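Laccase (Uncultured bacterium, PDB 4F7K) probably oxidises phenolic and related substrates at copper centres and passes the electrons to dioxygen, which is reduced to water, as laccases do. Local coordinates at residues Q9-Q14 with G30-P35; W140-N145 with G165-A170; R195-E200 with F247-R252. All blocks are in the same frame, centred on the assembly; numbering follows the deposited sequence. Where two conformers were deposited one is given.

Interaction 1 (Q9-Q14 with G30-P35); sequences QPVNAQ and GGTPGP
V11 and A13, near the C-terminal end of strand 4-13 in the first cupredoxin-like domain, meet G30, G31 and T32 at the start of the loop that leads from strand 23-28 to strand 37-40. Both strand side chains project toward that loop, while N12 between them points away. V11 has CG1 anti to its carbonyl carbon (chi1 -58°), and this methyl rests on the peptide joining the two glycines, 3.6 Å from G31 N. A branched apolar residue suits the place because it also packs on M25 of the neighbouring strand. Farther on, the single methyl of A13 meets that of T32, CB to CG2 3.6 Å, and a small residue lets the loop come in close. Threonine serves both its surroundings here: CG2 faces A13, and OG1 is hydrogen-bonded to G114 O. Backbone polar groups are joined through water. One molecule donates to N12 O (2.7 Å) and accepts from T32 N (3.1 Å); a second accepts from N12 N and donates to G30 O, 2.6 Å away. G30 has a positive phi of 88°, a conformation that favours glycine. Such a loop, leaving one sheet to enter the facing one, is part of the beta-sandwich of the cupredoxin fold.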
loop_
_atom_site.group_PDB
_atom_site.type_symbol
_atom_site.label_atom_id
_atom_site.label_comp_id
_atom_site.label_asym_id
_atom_site.label_seq_id
_atom_site.Cartn_x
_atom_site.Cartn_y
_atom_site.Cartn_z
ATOM N N GLN A 9 -16.954 1.019 -10.583
ATOM C CA GLN A 9 -18.373 1.424 -10.649
ATOM C C GLN A 9 -18.897 2.078 -9.367
ATOM O O GLN A 9 -18.274 1.964 -8.323
ATOM C CB GLN A 9 -19.274 0.215 -10.982
ATOM C CG GLN A 9 -18.998 -0.961 -10.004
ATOM C CD GLN A 9 -19.652 -2.229 -10.399
ATOM O OE1 GLN A 9 -20.339 -2.313 -11.440
ATOM N NE2 GLN A 9 -19.475 -3.232 -9.580
ATOM N N PRO A 10 -20.091 2.729 -9.437
ATOM C CA PRO A 10 -20.686 3.187 -8.172
ATOM C C PRO A 10 -21.031 1.992 -7.285
ATOM O O PRO A 10 -21.504 0.976 -7.765
ATOM C CB PRO A 10 -21.972 3.905 -8.595
ATOM C CG PRO A 10 -21.709 4.288 -10.102
ATOM C CD PRO A 10 -20.869 3.119 -10.624
ATOM N N VAL A 11 -20.836 2.129 -5.989
ATOM C CA VAL A 11 -21.082 1.044 -5.069
ATOM C C VAL A 11 -21.483 1.694 -3.761
ATOM O O VAL A 11 -21.475 2.928 -3.653
ATOM C CB VAL A 11 -19.754 0.285 -4.819
ATOM C CG1 VAL A 11 -19.172 -0.243 -6.180
ATOM C CG2 VAL A 11 -18.746 1.236 -4.056
ATOM N N ASN A 12 -21.800 0.864 -2.772
ATOM C CA ASN A 12 -22.035 1.332 -1.401
ATOM C C ASN A 12 -21.108 0.585 -0.456
ATOM O O ASN A 12 -20.750 -0.595 -0.684
ATOM C CB ASN A 12 -23.465 1.091 -0.962
ATOM C CG ASN A 12 -24.474 1.825 -1.813
ATOM O OD1 ASN A 12 -24.865 2.987 -1.525
ATOM N ND2 ASN A 12 -24.948 1.150 -2.835
ATOM N N ALA A 13 -20.717 1.249 0.621
ATOM C CA ALA A 13 -19.883 0.571 1.600
ATOM C C ALA A 13 -20.379 0.875 2.975
ATOM O O ALA A 13 -20.737 2.016 3.257
ATOM C CB ALA A 13 -18.446 1.037 1.464
ATOM N N GLN A 14 -20.359 -0.126 3.845
ATOM C CA GLN A 14 -20.690 0.115 5.234
ATOM C C GLN A 14 -19.437 0.544 5.989
ATOM O O GLN A 14 -18.675 -0.295 6.468
ATOM C CB GLN A 14 -21.361 -1.105 5.891
ATOM C CG GLN A 14 -21.998 -0.818 7.281
ATOM C CD GLN A 14 -23.158 0.206 7.248
ATOM O OE1 GLN A 14 -23.987 0.165 6.377
ATOM N NE2 GLN A 14 -23.193 1.114 8.212
ATOM N N GLY A 30 -18.809 -4.167 -7.113
ATOM C CA GLY A 30 -19.969 -4.126 -6.192
ATOM C C GLY A 30 -19.577 -3.741 -4.767
ATOM O O GLY A 30 -20.420 -3.756 -3.882
ATOM N N GLY A 31 -18.300 -3.383 -4.540
ATOM C CA GLY A 31 -17.836 -3.030 -3.164
ATOM C C GLY A 31 -16.592 -2.160 -3.117
ATOM O O GLY A 31 -15.963 -1.919 -4.147
ATOM N N THR A 32 -16.271 -1.655 -1.926
ATOM C CA THR A 32 -14.975 -1.068 -1.623
ATOM C C THR A 32 -14.570 -1.447 -0.181
ATOM O O THR A 32 -15.377 -1.374 0.719
ATOM C CB THR A 32 -14.888 0.458 -1.834
ATOM O OG1 THR A 32 -13.560 0.891 -1.490
ATOM C CG2 THR A 32 -15.862 1.214 -0.978
ATOM N N PRO A 33 -13.349 -1.940 0.026
ATOM C CA PRO A 33 -12.294 -2.242 -0.928
ATOM C C PRO A 33 -12.740 -3.134 -2.073
ATOM O O PRO A 33 -13.660 -3.905 -1.923
ATOM C CB PRO A 33 -11.239 -2.985 -0.072
ATOM C CG PRO A 33 -11.442 -2.401 1.308
ATOM C CD PRO A 33 -12.952 -2.231 1.410
ATOM N N GLY A 34 -12.054 -3.049 -3.215
ATOM C CA GLY A 34 -12.303 -4.037 -4.269
ATOM C C GLY A 34 -11.843 -5.431 -3.841
ATOM O O GLY A 34 -11.203 -5.604 -2.756
ATOM N N PRO A 35 -12.121 -6.432 -4.700
ATOM C CA PRO A 35 -11.732 -7.823 -4.497
ATOM C C PRO A 35 -10.233 -7.996 -4.262
ATOM O O PRO A 35 -9.451 -7.219 -4.804
ATOM C CB PRO A 35 -12.085 -8.485 -5.845
ATOM C CG PRO A 35 -11.982 -7.337 -6.847
ATOM C CD PRO A 35 -12.549 -6.172 -6.093
HETATM O O HOH W 1 -18.690 -2.281 -0.165
HETATM O O HOH W 2 -22.383 -2.075 -3.651
#

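Interaction 2 (W140-N145 with G165-A170); sequences WRITEN and GNFARA
W140 and F167 form an antiparallel hydrogen-bonded pair where strands 131-140 and 167-173 meet, at the edge of a six-stranded sheet in the second cupredoxin-like domain. W140 N donates to F167 O over 2.6 Å; the donor lies nearly along the C=O axis, although the N-H itself is bent away from a straight line, at 144°. On the other side of the pair a water makes weak bonds to W140 O and F167 N, consistent with the two chains parting at this point, just where strand 131-140 ends. The indole of W140 has CG beside its own backbone N and anti to the carbonyl carbon (chi1 -68°). Its six-membered ring presents an edge to the neighbouring strand: CZ3 lies 3.5 Å from R169 CB, close to the indole plane, and CE3 is 4.1 Å from F167 CD2. A large flat residue suits this place because one side chain spans two residues of the partner strand, and the indole also takes part in a cation-pi interaction with K113. R169 offers the indole only the base of its chain, which bends at chi3; its NH1 makes weak hydrogen bonds to Q14 O and I15 O of the first domain. Two residues on from W140, I142 points toward F167 again. I15 packs on W140, I142 and F167 alike, so an apolar side chain at each of the three fits the junction. The reach of I142 is carried by its extended outer branch, whose CD1 approaches the F167 ring obliquely and stops 4.3 Å from CD2.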
loop_
_atom_site.group_PDB
_atom_site.type_symbol
_atom_site.label_atom_id
_atom_site.label_comp_id
_atom_site.label_asym_id
_atom_site.label_seq_id
_atom_site.Cartn_x
_atom_site.Cartn_y
_atom_site.Cartn_z
ATOM N N TRP A 140 -11.730 8.803 7.074
ATOM C CA TRP A 140 -12.841 9.310 6.273
ATOM C C TRP A 140 -13.476 10.517 6.957
ATOM O O TRP A 140 -13.530 10.593 8.173
ATOM C CB TRP A 140 -13.972 8.280 6.078
ATOM C CG TRP A 140 -13.724 7.060 5.254
ATOM C CD1 TRP A 140 -14.010 6.860 3.931
ATOM C CD2 TRP A 140 -13.224 5.823 5.749
ATOM N NE1 TRP A 140 -13.655 5.563 3.558
ATOM C CE2 TRP A 140 -13.173 4.920 4.670
ATOM C CE3 TRP A 140 -12.804 5.400 7.011
ATOM C CZ2 TRP A 140 -12.736 3.629 4.819
ATOM C CZ3 TRP A 140 -12.376 4.135 7.163
ATOM C CH2 TRP A 140 -12.319 3.250 6.076
ATOM N N ARG A 141 -13.962 11.436 6.149
ATOM C CA ARG A 141 -14.783 12.530 6.652
ATOM C C ARG A 141 -16.148 12.233 6.089
ATOM O O ARG A 141 -16.372 12.324 4.882
ATOM C CB ARG A 141 -14.224 13.867 6.182
ATOM N N ILE A 142 -17.034 11.782 6.964
ATOM C CA ILE A 142 -18.387 11.321 6.559
ATOM C C ILE A 142 -19.454 12.177 7.236
ATOM O O ILE A 142 -19.377 12.383 8.440
ATOM C CB ILE A 142 -18.655 9.839 6.969
ATOM C CG1 ILE A 142 -17.484 8.950 6.643
ATOM C CG2 ILE A 142 -19.859 9.275 6.253
ATOM C CD1 ILE A 142 -17.734 7.436 6.955
ATOM N N THR A 143 -20.438 12.667 6.476
ATOM C CA THR A 143 -21.516 13.497 7.052
ATOM C C THR A 143 -22.457 12.639 7.888
ATOM O O THR A 143 -22.315 11.398 7.962
ATOM C CB THR A 143 -22.368 14.209 5.985
ATOM O OG1 THR A 143 -23.079 13.229 5.203
ATOM C CG2 THR A 143 -21.508 15.100 5.074
ATOM N N GLU A 144 -23.423 13.316 8.501
ATOM C CA GLU A 144 -24.455 12.700 9.323
ATOM C C GLU A 144 -25.272 11.632 8.593
ATOM O O GLU A 144 -25.624 10.614 9.190
ATOM C CB GLU A 144 -25.364 13.746 10.012
ATOM C CG GLU A 144 -25.541 15.113 9.307
ATOM C CD GLU A 144 -24.200 15.804 8.953
ATOM O OE1 GLU A 144 -23.203 15.557 9.667
ATOM O OE2 GLU A 144 -24.131 16.579 7.963
ATOM N N ASN A 145 -25.557 11.829 7.314
ATOM C CA ASN A 145 -26.280 10.789 6.625
ATOM C C ASN A 145 -25.399 9.881 5.768
ATOM O O ASN A 145 -25.862 9.306 4.790
ATOM C CB ASN A 145 -27.464 11.376 5.853
ATOM C CG ASN A 145 -27.037 12.340 4.791
ATOM O OD1 ASN A 145 -25.850 12.658 4.690
ATOM N ND2 ASN A 145 -27.997 12.841 4.003
ATOM N N GLY A 165 -8.375 14.941 11.622
ATOM C CA GLY A 165 -8.719 13.576 11.277
ATOM C C GLY A 165 -9.599 12.929 12.310
ATOM O O GLY A 165 -9.210 12.799 13.490
ATOM N N ASN A 166 -10.776 12.498 11.855
ATOM C CA ASN A 166 -11.781 12.034 12.782
ATOM C C ASN A 166 -12.216 10.555 12.752
ATOM O O ASN A 166 -12.294 9.930 13.808
ATOM C CB ASN A 166 -13.003 12.967 12.803
ATOM C CG ASN A 166 -13.666 12.958 14.143
ATOM O OD1 ASN A 166 -13.263 12.187 15.013
ATOM N ND2 ASN A 166 -14.661 13.821 14.349
ATOM N N PHE A 167 -12.567 10.027 11.584
ATOM C CA PHE A 167 -13.026 8.650 11.525
ATOM C C PHE A 167 -12.019 7.822 10.737
ATOM O O PHE A 167 -11.845 8.023 9.555
ATOM C CB PHE A 167 -14.444 8.547 10.933
ATOM C CG PHE A 167 -15.095 7.221 11.191
ATOM C CD1 PHE A 167 -15.545 6.892 12.471
ATOM C CD2 PHE A 167 -15.205 6.269 10.171
ATOM C CE1 PHE A 167 -16.115 5.644 12.725
ATOM C CE2 PHE A 167 -15.768 5.020 10.404
ATOM C CZ PHE A 167 -16.215 4.695 11.677
ATOM N N ALA A 168 -11.308 6.944 11.428
ATOM C CA ALA A 168 -10.274 6.110 10.823
ATOM C C ALA A 168 -10.663 4.686 11.163
ATOM O O ALA A 168 -11.169 4.459 12.235
ATOM C CB ALA A 168 -8.924 6.472 11.397
ATOM N N ARG A 169 -10.512 3.757 10.222
ATOM C CA ARG A 169 -10.819 2.363 10.465
ATOM C C ARG A 169 -9.822 1.459 9.814
ATOM O O ARG A 169 -9.326 1.769 8.732
ATOM C CB ARG A 169 -12.177 1.968 9.884
ATOM C CG ARG A 169 -13.307 2.021 10.857
ATOM C CD ARG A 169 -14.562 1.560 10.170
ATOM N NE ARG A 169 -14.708 0.145 10.355
ATOM C CZ ARG A 169 -15.568 -0.629 9.710
ATOM N NH1 ARG A 169 -16.419 -0.122 8.794
ATOM N NH2 ARG A 169 -15.561 -1.931 9.991
ATOM N N ALA A 170 -9.582 0.337 10.481
ATOM C CA ALA A 170 -8.860 -0.797 9.952
ATOM C C ALA A 170 -9.890 -1.822 9.465
ATOM O O ALA A 170 -10.590 -2.403 10.247
ATOM C CB ALA A 170 -7.987 -1.417 11.066
HETATM O O HOH W 3 -10.537 11.290 9.635
#

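Interaction 3 (R195-E200 with F247-R252); sequences RIFPVE and FVFPTR
F197 and F249 make an offset edge-to-face (T-shaped) pair: the edge of F197 is directed at the face of F249, with the planes 89° apart and the centroids separated by 5.7 Å. F197 CD1 leads, 3.8 Å from F249 CD1. F249 CG is anti to the backbone N (chi1 179°), which starts the side chain toward F197 and P198. P198 approaches the same ring obliquely, with CD 3.4 Å from F249 CE2. A broad flat ring suits the place, since F197 and P198 can both pack against one side of it, CD1 and CE2 each meeting one of them. An alanine here would probably leave the F197 edge and CD and CG of P198 without their partner and open a gap where the ring had been. The prolines also touch, P198 CB standing 3.9 Å from P250 CD. E200 crosses P250 at about a right angle, CG to CG 4.0 Å, and its bent chain carries the carboxylate off to G224 N, which hydrogen-bonds OE2. In the backbone, E200 and V248 form an antiparallel hydrogen-bonded pair: E200 N to V248 O and V248 N to E200 O are both 2.7 Å, the first nearly straight at 169°. V199 CA adds a CA-H...O contact to the same V248 O. P198 and P250 have no N-H to donate, which fits the end of regular pairing here. Strand 197-202 is flanked by 226-227 and strand 245-249 by 256-261, making a four-stranded antiparallel sheet of the beta-sandwich in the second cupredoxin-like domain; F197, V199 and F247 turn from it onto strand 131-140 of the facing six-stranded sheet.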
loop_
_atom_site.group_PDB
_atom_site.type_symbol
_atom_site.label_atom_id
_atom_site.label_comp_id
_atom_site.label_asym_id
_atom_site.label_seq_id
_atom_site.Cartn_x
_atom_site.Cartn_y
_atom_site.Cartn_z
ATOM N N ARG A 195 -2.902 10.639 5.327
ATOM C CA ARG A 195 -2.722 10.400 6.768
ATOM C C ARG A 195 -1.608 9.399 7.032
ATOM O O ARG A 195 -1.561 8.362 6.359
ATOM C CB ARG A 195 -4.017 9.842 7.379
ATOM C CG ARG A 195 -5.201 10.844 7.373
ATOM C CD ARG A 195 -4.848 12.096 8.174
ATOM N NE ARG A 195 -5.968 13.040 8.269
ATOM C CZ ARG A 195 -5.806 14.319 8.584
ATOM N NH1 ARG A 195 -4.590 14.754 8.833
ATOM N NH2 ARG A 195 -6.837 15.155 8.642
ATOM N N ILE A 196 -0.755 9.689 8.005
ATOM C CA ILE A 196 0.247 8.746 8.452
ATOM C C ILE A 196 -0.310 8.106 9.718
ATOM O O ILE A 196 -0.730 8.814 10.634
ATOM C CB ILE A 196 1.582 9.446 8.803
ATOM C CG1 ILE A 196 2.191 10.131 7.580
ATOM C CG2 ILE A 196 2.572 8.450 9.369
ATOM C CD1 ILE A 196 2.923 11.428 7.969
ATOM N N PHE A 197 -0.257 6.784 9.779
ATOM C CA PHE A 197 -0.793 6.029 10.890
ATOM C C PHE A 197 0.324 5.304 11.657
ATOM O O PHE A 197 0.934 4.354 11.126
ATOM C CB PHE A 197 -1.786 4.983 10.358
ATOM C CG PHE A 197 -3.101 5.567 9.881
ATOM C CD1 PHE A 197 -3.963 6.184 10.781
ATOM C CD2 PHE A 197 -3.482 5.462 8.547
ATOM C CE1 PHE A 197 -5.172 6.737 10.353
ATOM C CE2 PHE A 197 -4.709 5.992 8.091
ATOM C CZ PHE A 197 -5.560 6.631 9.007
ATOM N N PRO A 198 0.595 5.739 12.908
ATOM C CA PRO A 198 1.271 4.802 13.801
ATOM C C PRO A 198 0.280 3.712 14.113
ATOM O O PRO A 198 -0.915 4.000 14.300
ATOM C CB PRO A 198 1.536 5.607 15.079
ATOM C CG PRO A 198 0.851 6.941 14.921
ATOM C CD PRO A 198 0.094 6.942 13.598
ATOM N N VAL A 199 0.730 2.464 14.125
ATOM C CA VAL A 199 -0.177 1.368 14.411
ATOM C C VAL A 199 0.387 0.481 15.509
ATOM O O VAL A 199 1.407 -0.182 15.308
ATOM C CB VAL A 199 -0.465 0.490 13.187
ATOM C CG1 VAL A 199 -1.536 -0.544 13.541
ATOM C CG2 VAL A 199 -0.915 1.357 11.980
ATOM N N GLU A 200 -0.305 0.457 16.643
ATOM C CA GLU A 200 0.029 -0.463 17.738
ATOM C C GLU A 200 -0.845 -1.713 17.678
ATOM O O GLU A 200 -2.083 -1.625 17.588
ATOM C CB GLU A 200 -0.138 0.218 19.084
ATOM C CG GLU A 200 0.934 1.226 19.394
ATOM C CD GLU A 200 2.362 0.640 19.369
ATOM O OE1 GLU A 200 2.555 -0.545 19.741
ATOM O OE2 GLU A 200 3.302 1.380 18.980
ATOM N N PHE A 247 -6.099 -3.141 16.742
ATOM C CA PHE A 247 -5.251 -2.246 15.971
ATOM C C PHE A 247 -5.444 -0.816 16.486
ATOM O O PHE A 247 -6.516 -0.192 16.303
ATOM C CB PHE A 247 -5.606 -2.343 14.474
ATOM C CG PHE A 247 -5.338 -3.705 13.884
ATOM C CD1 PHE A 247 -4.076 -4.031 13.411
ATOM C CD2 PHE A 247 -6.339 -4.680 13.856
ATOM C CE1 PHE A 247 -3.818 -5.302 12.876
ATOM C CE2 PHE A 247 -6.081 -5.961 13.337
ATOM C CZ PHE A 247 -4.809 -6.268 12.858
ATOM N N VAL A 248 -4.413 -0.295 17.134
ATOM C CA VAL A 248 -4.539 0.945 17.857
ATOM C C VAL A 248 -3.732 2.089 17.256
ATOM O O VAL A 248 -2.601 1.926 16.861
ATOM C CB VAL A 248 -4.249 0.751 19.384
ATOM C CG1 VAL A 248 -4.296 2.083 20.139
ATOM C CG2 VAL A 248 -5.278 -0.190 19.990
ATOM N N PHE A 249 -4.364 3.261 17.212
ATOM C CA PHE A 249 -3.715 4.492 16.829
ATOM C C PHE A 249 -3.485 5.303 18.121
ATOM O O PHE A 249 -4.413 5.929 18.653
ATOM C CB PHE A 249 -4.606 5.209 15.810
ATOM C CG PHE A 249 -4.079 6.534 15.322
ATOM C CD1 PHE A 249 -4.794 7.246 14.380
ATOM C CD2 PHE A 249 -2.925 7.089 15.812
ATOM C CE1 PHE A 249 -4.357 8.498 13.928
ATOM C CE2 PHE A 249 -2.481 8.345 15.357
ATOM C CZ PHE A 249 -3.210 9.030 14.404
ATOM N N PRO A 250 -2.252 5.275 18.639
ATOM C CA PRO A 250 -1.942 5.920 19.893
ATOM C C PRO A 250 -1.902 7.429 19.685
ATOM O O PRO A 250 -1.382 7.900 18.672
ATOM C CB PRO A 250 -0.547 5.368 20.230
ATOM C CG PRO A 250 0.077 5.117 18.896
ATOM C CD PRO A 250 -1.036 4.846 17.925
ATOM N N THR A 251 -2.515 8.175 20.592
ATOM C CA THR A 251 -2.534 9.621 20.477
ATOM C C THR A 251 -2.349 10.277 21.841
ATOM O O THR A 251 -2.555 9.648 22.890
ATOM C CB THR A 251 -3.880 10.163 19.909
ATOM O OG1 THR A 251 -4.832 10.297 20.991
ATOM C CG2 THR A 251 -4.437 9.277 18.722
ATOM N N ARG A 252 -2.025 11.569 21.788
ATOM C CA ARG A 252 -1.828 12.420 22.951
ATOM C C ARG A 252 -3.029 12.385 23.894
ATOM O O ARG A 252 -2.901 12.530 25.110
ATOM C CB ARG A 252 -1.611 13.862 22.457
ATOM C CG ARG A 252 -0.959 14.774 23.445
ATOM C CD ARG A 252 -0.787 16.170 22.862
ATOM N NE ARG A 252 0.231 16.197 21.821
ATOM C CZ ARG A 252 1.539 16.186 22.060
ATOM N NH1 ARG A 252 1.977 16.137 23.309
ATOM N NH2 ARG A 252 2.402 16.227 21.049
#

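Followed from the N terminus, the three contacts come in series, with none nested in or crossing another. Interaction 1 closes a short loop containing strand 23-28 and belongs to the first cupredoxin-like domain. Interaction 2 closes a segment without regular structure, partly missing from the model, at the edge of the second domain. Interaction 3 spans a longer excursion of several strands in that same domain. Interactions 1 and 2, with centres about 16 Å apart, touch through the weak R169–Q14 link, which bridges the two domains. Interactions 2 and 3 touch where A168 CB packs on F197 CE1, between the facing sheets of the second domain.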